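Local coordinates for protein uncharacterized peptidase Lmo0363 (Listeria monocytogenes, PDB 3L4E) that is probably a serine-type peptidase of the S51 family, resembling peptidase E, at residues T35-E40 with F44-G49; F91-E96 with E119-V124; Q134-T139 with L159-N164. One frame throughout, in Å; residues are numbered along the deposited sequence. Where two conformers were deposited one is given.

Interaction 1: T35-E40 with F44-G49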
loop_
_atom_site.group_PDB
_atom_site.type_symbol
_atom_site.label_atom_id
_atom_site.label_comp_id
_atom_site.label_asym_id
_atom_site.label_seq_id
_atom_site.Cartn_x
_atom_site.Cartn_y
_atom_site.Cartn_z
ATOM N N THR A 35 -5.828 7.852 -2.134
ATOM C CA THR A 35 -7.165 7.495 -2.623
ATOM C C THR A 35 -7.978 6.580 -1.699
ATOM O O THR A 35 -9.176 6.788 -1.509
ATOM C CB THR A 35 -7.055 6.856 -4.011
ATOM O OG1 THR A 35 -6.352 7.761 -4.879
ATOM C CG2 THR A 35 -8.435 6.537 -4.593
ATOM N N ALA A 36 -7.345 5.559 -1.133
ATOM C CA ALA A 36 -8.071 4.619 -0.278
ATOM C C ALA A 36 -8.713 5.345 0.902
ATOM O O ALA A 36 -9.794 4.979 1.376
ATOM C CB ALA A 36 -7.130 3.522 0.221
ATOM N N SER A 37 -8.035 6.386 1.376
ATOM C CA SER A 37 -8.464 7.093 2.578
ATOM C C SER A 37 -9.612 8.069 2.340
ATOM O O SER A 37 -10.228 8.551 3.296
ATOM C CB SER A 37 -7.291 7.860 3.187
ATOM O OG SER A 37 -7.042 9.056 2.455
ATOM N N THR A 38 -9.897 8.379 1.082
ATOM C CA THR A 38 -10.839 9.461 0.780
ATOM C C THR A 38 -12.299 9.116 1.072
ATOM O O THR A 38 -13.156 9.996 1.098
ATOM C CB THR A 38 -10.701 9.959 -0.676
ATOM O OG1 THR A 38 -11.029 8.902 -1.590
ATOM C CG2 THR A 38 -9.276 10.471 -0.940
ATOM N N VAL A 39 -12.578 7.836 1.291
ATOM C CA VAL A 39 -13.928 7.396 1.635
ATOM C C VAL A 39 -13.994 6.960 3.100
ATOM O O VAL A 39 -15.006 6.444 3.560
ATOM C CB VAL A 39 -14.403 6.246 0.725
ATOM C CG1 VAL A 39 -14.533 6.730 -0.716
ATOM C CG2 VAL A 39 -13.448 5.054 0.823
ATOM N N GLU A 40 -12.901 7.172 3.827
ATOM C CA GLU A 40 -12.819 6.779 5.225
ATOM C C GLU A 40 -13.087 7.969 6.128
ATOM O O GLU A 40 -12.809 9.116 5.764
ATOM C CB GLU A 40 -11.430 6.219 5.538
ATOM C CG GLU A 40 -11.066 5.000 4.724
ATOM C CD GLU A 40 -11.915 3.804 5.081
ATOM O OE1 GLU A 40 -11.475 3.004 5.931
ATOM O OE2 GLU A 40 -13.027 3.670 4.524
ATOM N N PHE A 44 -6.057 9.574 10.419
ATOM C CA PHE A 44 -4.807 10.108 10.972
ATOM C C PHE A 44 -3.563 9.579 10.266
ATOM O O PHE A 44 -2.546 10.272 10.190
ATOM C CB PHE A 44 -4.707 9.848 12.480
ATOM C CG PHE A 44 -5.705 10.621 13.290
ATOM C CD1 PHE A 44 -5.442 11.926 13.666
ATOM C CD2 PHE A 44 -6.917 10.051 13.656
ATOM C CE1 PHE A 44 -6.368 12.651 14.404
ATOM C CE2 PHE A 44 -7.843 10.767 14.391
ATOM C CZ PHE A 44 -7.568 12.069 14.766
ATOM N N TYR A 45 -3.632 8.360 9.741
ATOM C CA TYR A 45 -2.452 7.739 9.132
ATOM C C TYR A 45 -1.972 8.469 7.881
ATOM O O TYR A 45 -0.796 8.380 7.518
ATOM C CB TYR A 45 -2.709 6.257 8.804
ATOM C CG TYR A 45 -4.027 6.029 8.095
ATOM C CD1 TYR A 45 -4.136 6.173 6.715
ATOM C CD2 TYR A 45 -5.163 5.691 8.810
ATOM C CE1 TYR A 45 -5.343 5.982 6.066
ATOM C CE2 TYR A 45 -6.380 5.496 8.170
ATOM C CZ TYR A 45 -6.463 5.645 6.796
ATOM O OH TYR A 45 -7.664 5.446 6.149
ATOM N N VAL A 46 -2.870 9.188 7.213
ATOM C CA VAL A 46 -2.488 9.881 5.988
ATOM C C VAL A 46 -1.446 10.969 6.268
ATOM O O VAL A 46 -0.327 10.930 5.745
ATOM C CB VAL A 46 -3.700 10.492 5.260
ATOM C CG1 VAL A 46 -3.237 11.267 4.039
ATOM C CG2 VAL A 46 -4.695 9.392 4.845
ATOM N N GLU A 47 -1.795 11.941 7.101
ATOM C CA GLU A 47 -0.832 12.989 7.419
ATOM C C GLU A 47 0.376 12.457 8.178
ATOM O O GLU A 47 1.497 12.940 7.985
ATOM C CB GLU A 47 -1.503 14.128 8.185
ATOM C CG GLU A 47 -2.277 15.072 7.276
ATOM C CD GLU A 47 -1.410 15.645 6.156
ATOM O OE1 GLU A 47 -0.265 16.070 6.438
ATOM O OE2 GLU A 47 -1.878 15.669 4.993
ATOM N N ALA A 48 0.164 11.462 9.038
ATOM C CA ALA A 48 1.283 10.907 9.796
ATOM C C ALA A 48 2.307 10.307 8.830
ATOM O O ALA A 48 3.515 10.473 9.004
ATOM C CB ALA A 48 0.803 9.870 10.803
ATOM N N GLY A 49 1.822 9.614 7.803
ATOM C CA GLY A 49 2.715 9.043 6.815
ATOM C C GLY A 49 3.388 10.114 5.971
ATOM O O GLY A 49 4.586 10.033 5.696
HETATM O O HOH W 1 -9.557 4.137 7.686
#
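The Y45 ring is the flat group at the centre of this contact. S37 CB approaches it obliquely, 4.0 Å from Y45 CE1, while at the ring edge, in its plane, a water sits by the phenol oxygen. The place in the fold is a beta-alpha-beta unit: strand 29-33, helix 44-55 and strand 59-62, the two strands parallel and adjacent in the mixed sheet. Segment 35-40 belongs to the loop between the first strand and the helix, and lies beside Y45 and V46, near the helix start. The E40 side chain crosses that of Y45 at about a right angle, E40 CG lying 3.7 Å from Y45 OH. The bend at chi2 (-67°) turns the carboxylate, its plane 46° from that of the ring, so that OE1 receives a hydrogen bond from the water at 2.8 Å, and the same water is bonded to Y45 OH at 2.8 Å. Acid and phenol are thus joined through solvent; E40 OE2 also has a long, weak ion pair with K141. The polar end of S37 is engaged elsewhere, OG bonding to P34 O. Y45 lies about 7 Å, side chain to side chain, from both presumed charge-relay residues, S120 and H161. S37 and V46 point toward each other's segment, and V46 CG2 stands 3.4 Å from S37 OG and equally 3.4 Å from S37 CB, closer than usual carbon contact.

Interaction 2: F91-E96 with E119-V124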
loop_
_atom_site.group_PDB
_atom_site.type_symbol
_atom_site.label_atom_id
_atom_site.label_comp_id
_atom_site.label_asym_id
_atom_site.label_seq_id
_atom_site.Cartn_x
_atom_site.Cartn_y
_atom_site.Cartn_z
ATOM N N PHE A 91 -11.134 -1.757 -1.132
ATOM C CA PHE A 91 -12.007 -1.954 -2.287
ATOM C C PHE A 91 -12.132 -0.686 -3.129
ATOM O O PHE A 91 -12.059 -0.738 -4.351
ATOM C CB PHE A 91 -13.367 -2.506 -1.860
ATOM C CG PHE A 91 -13.271 -3.852 -1.220
ATOM C CD1 PHE A 91 -13.306 -5.005 -1.987
ATOM C CD2 PHE A 91 -13.107 -3.969 0.155
ATOM C CE1 PHE A 91 -13.192 -6.248 -1.394
ATOM C CE2 PHE A 91 -12.998 -5.208 0.752
ATOM C CZ PHE A 91 -13.037 -6.346 -0.021
ATOM N N PHE A 92 -12.283 0.457 -2.475
ATOM C CA PHE A 92 -12.350 1.712 -3.217
ATOM C C PHE A 92 -11.039 1.979 -3.955
ATOM O O PHE A 92 -11.043 2.381 -5.126
ATOM C CB PHE A 92 -12.688 2.882 -2.301
ATOM C CG PHE A 92 -12.851 4.172 -3.034
ATOM C CD1 PHE A 92 -13.952 4.380 -3.855
ATOM C CD2 PHE A 92 -11.892 5.166 -2.938
ATOM C CE1 PHE A 92 -14.102 5.561 -4.551
ATOM C CE2 PHE A 92 -12.033 6.349 -3.627
ATOM C CZ PHE A 92 -13.138 6.549 -4.440
ATOM N N LEU A 93 -9.923 1.745 -3.271
ATOM C CA LEU A 93 -8.604 1.868 -3.887
ATOM C C LEU A 93 -8.476 1.013 -5.151
ATOM O O LEU A 93 -8.101 1.510 -6.220
ATOM C CB LEU A 93 -7.515 1.506 -2.878
ATOM C CG LEU A 93 -6.072 1.423 -3.384
ATOM C CD1 LEU A 93 -5.559 2.766 -3.891
ATOM C CD2 LEU A 93 -5.172 0.867 -2.279
ATOM N N LEU A 94 -8.780 -0.275 -5.040
ATOM C CA LEU A 94 -8.646 -1.171 -6.189
ATOM C C LEU A 94 -9.608 -0.760 -7.301
ATOM O O LEU A 94 -9.260 -0.782 -8.482
ATOM C CB LEU A 94 -8.900 -2.621 -5.777
ATOM C CG LEU A 94 -8.673 -3.668 -6.869
ATOM C CD1 LEU A 94 -7.255 -3.591 -7.407
ATOM C CD2 LEU A 94 -8.989 -5.079 -6.342
ATOM N N GLN A 95 -10.815 -0.374 -6.910
ATOM C CA GLN A 95 -11.807 0.092 -7.866
ATOM C C GLN A 95 -11.277 1.240 -8.717
ATOM O O GLN A 95 -11.398 1.224 -9.937
ATOM C CB GLN A 95 -13.080 0.523 -7.141
ATOM C CG GLN A 95 -14.129 1.110 -8.054
ATOM C CD GLN A 95 -15.353 1.505 -7.284
ATOM O OE1 GLN A 95 -16.192 0.663 -6.976
ATOM N NE2 GLN A 95 -15.449 2.784 -6.927
ATOM N N GLU A 96 -10.680 2.236 -8.072
ATOM C CA GLU A 96 -10.201 3.408 -8.796
ATOM C C GLU A 96 -8.958 3.098 -9.635
ATOM O O GLU A 96 -8.812 3.613 -10.750
ATOM C CB GLU A 96 -9.975 4.575 -7.833
ATOM C CG GLU A 96 -11.265 5.017 -7.136
ATOM C CD GLU A 96 -12.374 5.394 -8.128
ATOM O OE1 GLU A 96 -12.173 6.322 -8.933
ATOM O OE2 GLU A 96 -13.448 4.760 -8.104
ATOM N N GLU A 119 0.876 0.757 2.358
ATOM C CA GLU A 119 0.414 0.787 3.742
ATOM C C GLU A 119 -1.000 0.253 3.873
ATOM O O GLU A 119 -1.927 0.792 3.263
ATOM C CB GLU A 119 0.429 2.214 4.273
ATOM C CG GLU A 119 -0.167 2.339 5.667
ATOM C CD GLU A 119 -0.219 3.774 6.126
ATOM O OE1 GLU A 119 0.588 4.132 6.996
ATOM O OE2 GLU A 119 -1.045 4.553 5.605
ATOM N N SER A 120 -1.159 -0.792 4.685
ATOM C CA SER A 120 -2.460 -1.423 4.907
ATOM C C SER A 120 -3.158 -1.733 3.581
ATOM O O SER A 120 -2.710 -2.613 2.855
ATOM C CB SER A 120 -3.320 -0.571 5.839
ATOM O OG SER A 120 -2.759 -0.565 7.140
ATOM N N ALA A 121 -4.238 -1.025 3.257
ATOM C CA ALA A 121 -4.894 -1.207 1.949
ATOM C C ALA A 121 -3.872 -1.265 0.798
ATOM O O ALA A 121 -4.013 -2.060 -0.143
ATOM C CB ALA A 121 -5.906 -0.091 1.688
ATOM N N GLY A 122 -2.843 -0.426 0.872
ATOM C CA GLY A 122 -1.832 -0.382 -0.174
ATOM C C GLY A 122 -0.956 -1.624 -0.195
ATOM O O GLY A 122 -0.376 -1.968 -1.230
ATOM N N ALA A 123 -0.853 -2.300 0.948
ATOM C CA ALA A 123 -0.213 -3.619 0.997
ATOM C C ALA A 123 -1.165 -4.722 0.540
ATOM O O ALA A 123 -0.762 -5.655 -0.161
ATOM C CB ALA A 123 0.288 -3.928 2.408
ATOM N N VAL A 124 -2.425 -4.630 0.950
ATOM C CA VAL A 124 -3.384 -5.669 0.611
ATOM C C VAL A 124 -3.513 -5.825 -0.912
ATOM O O VAL A 124 -3.627 -6.952 -1.413
ATOM C CB VAL A 124 -4.759 -5.417 1.282
ATOM C CG1 VAL A 124 -5.814 -6.407 0.783
ATOM C CG2 VAL A 124 -4.631 -5.499 2.794
#
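L93 carries the contact of helix 90-100 with A121 and G122, and its neighbours pack within the helix or on other parts of the chain. F91 turns to Y148, whose ring it meets edge-to-face. F92 has E96 CG over one face of its ring, 3.6 Å above the plane and offset toward the rim. L93 follows, with CG anti to the backbone N and one methyl branch doing the touching: L93 CD2 lies 3.8 Å from A121 O. The same CD2 is 4.1 Å from both A121 CB and G122 N. Further along, Q95 NE2 donates to E96 OE2 at 3.0 Å, nearly straight at 169° and close to the amide plane, while E96 OE1 forms a salt bridge with R99. What L93 rests on is the start of the short helix 121-124, directly after S120, the presumed nucleophile. Phi is positive at S120 (50°), consistent with the strained strand-to-helix turn of a nucleophile elbow. Every residue touching here is buried and the meeting is purely van der Waals, which implies that a leucine methyl packs on the first residues of helix 121-124, just after the presumed elbow, while hydrogen bonds are made within each segment or to residues outside both.

Interaction 3: Q134-T139 with L159-N164. With SO4 (sulfate ion), chain C; SO4 (sulfate ion), chain B.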
loop_
_atom_site.group_PDB
_atom_site.type_symbol
_atom_site.label_atom_id
_atom_site.label_comp_id
_atom_site.label_asym_id
_atom_site.label_seq_id
_atom_site.Cartn_x
_atom_site.Cartn_y
_atom_site.Cartn_z
ATOM N N GLN A 134 -12.531 -8.204 3.285
ATOM C CA GLN A 134 -13.878 -7.629 3.333
ATOM C C GLN A 134 -14.499 -7.466 4.726
ATOM O O GLN A 134 -15.444 -6.692 4.889
ATOM C CB GLN A 134 -14.840 -8.397 2.420
ATOM C CG GLN A 134 -15.070 -9.839 2.816
ATOM C CD GLN A 134 -15.794 -10.605 1.735
ATOM O OE1 GLN A 134 -15.244 -11.534 1.144
ATOM N NE2 GLN A 134 -17.031 -10.206 1.453
ATOM N N THR A 135 -13.998 -8.190 5.723
ATOM C CA THR A 135 -14.487 -7.985 7.086
ATOM C C THR A 135 -13.787 -6.807 7.774
ATOM O O THR A 135 -14.221 -6.357 8.836
ATOM C CB THR A 135 -14.393 -9.263 7.972
ATOM O OG1 THR A 135 -13.046 -9.754 7.974
ATOM C CG2 THR A 135 -15.328 -10.353 7.460
HETATM N N MSE A 136 -12.714 -6.300 7.180
HETATM C CA MSE A 136 -12.088 -5.105 7.729
HETATM C C MSE A 136 -12.552 -3.868 6.981
HETATM O O MSE A 136 -12.873 -2.842 7.585
HETATM C CB MSE A 136 -10.563 -5.192 7.681
HETATM C CG MSE A 136 -9.885 -3.885 8.098
HETATM SE SE MSE A 136 -7.942 -3.937 8.074
HETATM C CE MSE A 136 -7.699 -5.311 9.446
ATOM N N ASP A 137 -12.580 -3.964 5.658
ATOM C CA ASP A 137 -12.972 -2.820 4.843
ATOM C C ASP A 137 -14.298 -3.104 4.152
ATOM O O ASP A 137 -14.439 -4.129 3.490
ATOM C CB ASP A 137 -11.921 -2.546 3.767
ATOM C CG ASP A 137 -10.586 -2.123 4.334
ATOM O OD1 ASP A 137 -10.506 -1.840 5.551
ATOM O OD2 ASP A 137 -9.613 -2.073 3.549
ATOM N N SER A 138 -15.258 -2.192 4.269
ATOM C CA SER A 138 -16.584 -2.415 3.683
ATOM C C SER A 138 -16.637 -2.289 2.156
ATOM O O SER A 138 -16.145 -1.317 1.584
ATOM C CB SER A 138 -17.615 -1.471 4.296
ATOM O OG SER A 138 -18.876 -1.647 3.666
ATOM N N THR A 139 -17.263 -3.266 1.505
ATOM C CA THR A 139 -17.427 -3.234 0.053
ATOM C C THR A 139 -18.493 -2.231 -0.385
ATOM O O THR A 139 -18.602 -1.918 -1.574
ATOM C CB THR A 139 -17.798 -4.617 -0.511
ATOM O OG1 THR A 139 -19.053 -5.029 0.034
ATOM C CG2 THR A 139 -16.732 -5.649 -0.166
ATOM N N LEU A 159 -1.895 -9.367 5.645
ATOM C CA LEU A 159 -2.972 -9.071 6.584
ATOM C C LEU A 159 -2.474 -8.066 7.616
ATOM O O LEU A 159 -1.767 -8.429 8.550
ATOM C CB LEU A 159 -3.449 -10.350 7.263
ATOM C CG LEU A 159 -4.617 -10.199 8.233
ATOM C CD1 LEU A 159 -5.830 -9.605 7.530
ATOM C CD2 LEU A 159 -4.953 -11.552 8.832
ATOM N N PRO A 160 -2.833 -6.787 7.443
ATOM C CA PRO A 160 -2.250 -5.751 8.304
ATOM C C PRO A 160 -2.968 -5.619 9.641
ATOM O O PRO A 160 -4.092 -6.116 9.815
ATOM C CB PRO A 160 -2.428 -4.475 7.477
ATOM C CG PRO A 160 -3.678 -4.732 6.693
ATOM C CD PRO A 160 -3.707 -6.220 6.398
ATOM N N HIS A 161 -2.300 -4.947 10.575
ATOM C CA HIS A 161 -2.780 -4.787 11.944
ATOM C C HIS A 161 -2.987 -6.136 12.641
ATOM O O HIS A 161 -3.858 -6.249 13.498
ATOM C CB HIS A 161 -4.082 -3.971 11.994
ATOM C CG HIS A 161 -4.082 -2.740 11.134
ATOM N ND1 HIS A 161 -3.199 -1.697 11.319
ATOM C CD2 HIS A 161 -4.880 -2.375 10.103
ATOM C CE1 HIS A 161 -3.443 -0.750 10.431
ATOM N NE2 HIS A 161 -4.460 -1.136 9.679
ATOM N N TYR A 162 -2.196 -7.151 12.285
ATOM C CA TYR A 162 -2.431 -8.509 12.804
ATOM C C TYR A 162 -2.348 -8.594 14.322
ATOM O O TYR A 162 -1.352 -8.190 14.926
ATOM C CB TYR A 162 -1.487 -9.546 12.179
ATOM C CG TYR A 162 -1.736 -10.951 12.704
ATOM C CD1 TYR A 162 -2.826 -11.695 12.263
ATOM C CD2 TYR A 162 -0.894 -11.528 13.649
ATOM C CE1 TYR A 162 -3.063 -12.973 12.744
ATOM C CE2 TYR A 162 -1.122 -12.809 14.134
ATOM C CZ TYR A 162 -2.206 -13.528 13.677
ATOM O OH TYR A 162 -2.446 -14.801 14.158
ATOM N N ASN A 163 -3.400 -9.141 14.922
ATOM C CA ASN A 163 -3.500 -9.267 16.376
ATOM C C ASN A 163 -3.259 -7.930 17.074
ATOM O O ASN A 163 -2.853 -7.884 18.237
ATOM C CB ASN A 163 -2.542 -10.337 16.902
ATOM C CG ASN A 163 -3.009 -10.943 18.210
ATOM O OD1 ASN A 163 -4.207 -10.993 18.490
ATOM N ND2 ASN A 163 -2.063 -11.412 19.017
ATOM N N ASN A 164 -3.501 -6.847 16.339
ATOM C CA ASN A 164 -3.440 -5.490 16.876
ATOM C C ASN A 164 -4.833 -4.921 17.075
ATOM O O ASN A 164 -5.610 -4.830 16.127
ATOM C CB ASN A 164 -2.701 -4.555 15.913
ATOM C CG ASN A 164 -1.200 -4.734 15.941
ATOM O OD1 ASN A 164 -0.598 -5.136 14.946
ATOM N ND2 ASN A 164 -0.581 -4.417 17.074
HETATM S S SO4 C . -14.878 1.135 5.958
HETATM O O1 SO4 C . -16.079 1.412 5.178
HETATM O O2 SO4 C . -14.733 2.131 7.012
HETATM O O3 SO4 C . -14.996 -0.192 6.547
HETATM O O4 SO4 C . -13.706 1.174 5.083
HETATM S S SO4 B . 3.276 -4.893 17.421
HETATM O O1 SO4 B . 2.652 -3.717 16.818
HETATM O O2 SO4 B . 4.001 -4.492 18.627
HETATM O O3 SO4 B . 2.260 -5.885 17.747
HETATM O O4 SO4 B . 4.224 -5.473 16.473
#
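M136, a selenomethionine, reaches across to H161 and P160, and its side chain crosses that of H161 at about a right angle. The selenium comes in at the imidazole edge, near the ring plane: SE is 5.1 Å from the H161 centroid and 90° off the ring normal, and its closest ring atom is H161 CD2 at 4.0 Å. This is the selenium counterpart of an edge-on Met-aromatic contact, in the conformer given, one of two deposited for M136. The chain of M136 runs extended through chi1 and chi2, then bends at chi3 (-63°), which carries the methyl CE to 3.7 Å from P160 O. One face of the imidazole has P160 CB 4.1 Å above it, offset toward the rim, and F167 stacks with the ring, so the proline, the aromatic and the selenium together probably limit its rotation. H161 is, by similarity, a charge-relay residue, and it opens a type II beta turn, H161 to N164, that follows strand 157-159; N164 N closes the turn on H161 O at 2.9 Å. Outside the two segments, H161 ND1 is hydrogen-bonded to N189 ND2, and N164 OD1 takes a bond from N189 N, so one residue ties both the ring and the end of the turn. One sulfate, probably from the crystallisation liquor, binds at each segment. N164 ND2 donates to O3 of the chain B sulfate at 3.3 Å, with a weak second bond to its O1; S138 N donates to O3 of the chain C sulfate at 3.0 Å, with an N-H...O angle of 152°, and N89 ND2 also binds that ion.

Interaction 2 is the core contact, centred about 7 Å from the chain's centre, with every touching residue buried; interactions 1 and 3, centred at about 11 and 13 Å, are partly buried. Chemistry follows place: the core contact sets a leucine methyl against the backbone and an alanine methyl at a helix start, interaction 1 adds a water bridge, and interaction 3 a selenium at an imidazole edge. Helix 90-100 is common ground: it supplies a segment of interaction 2, loop 35-40 packs on its F92 and L93, and 134-139 on its F91. Interactions 2 and 3 also meet at the presumed charge relay, where S120 OG, in the conformer given, lies 3.1 Å from H161 NE2. Interactions 1 and 3 do not touch.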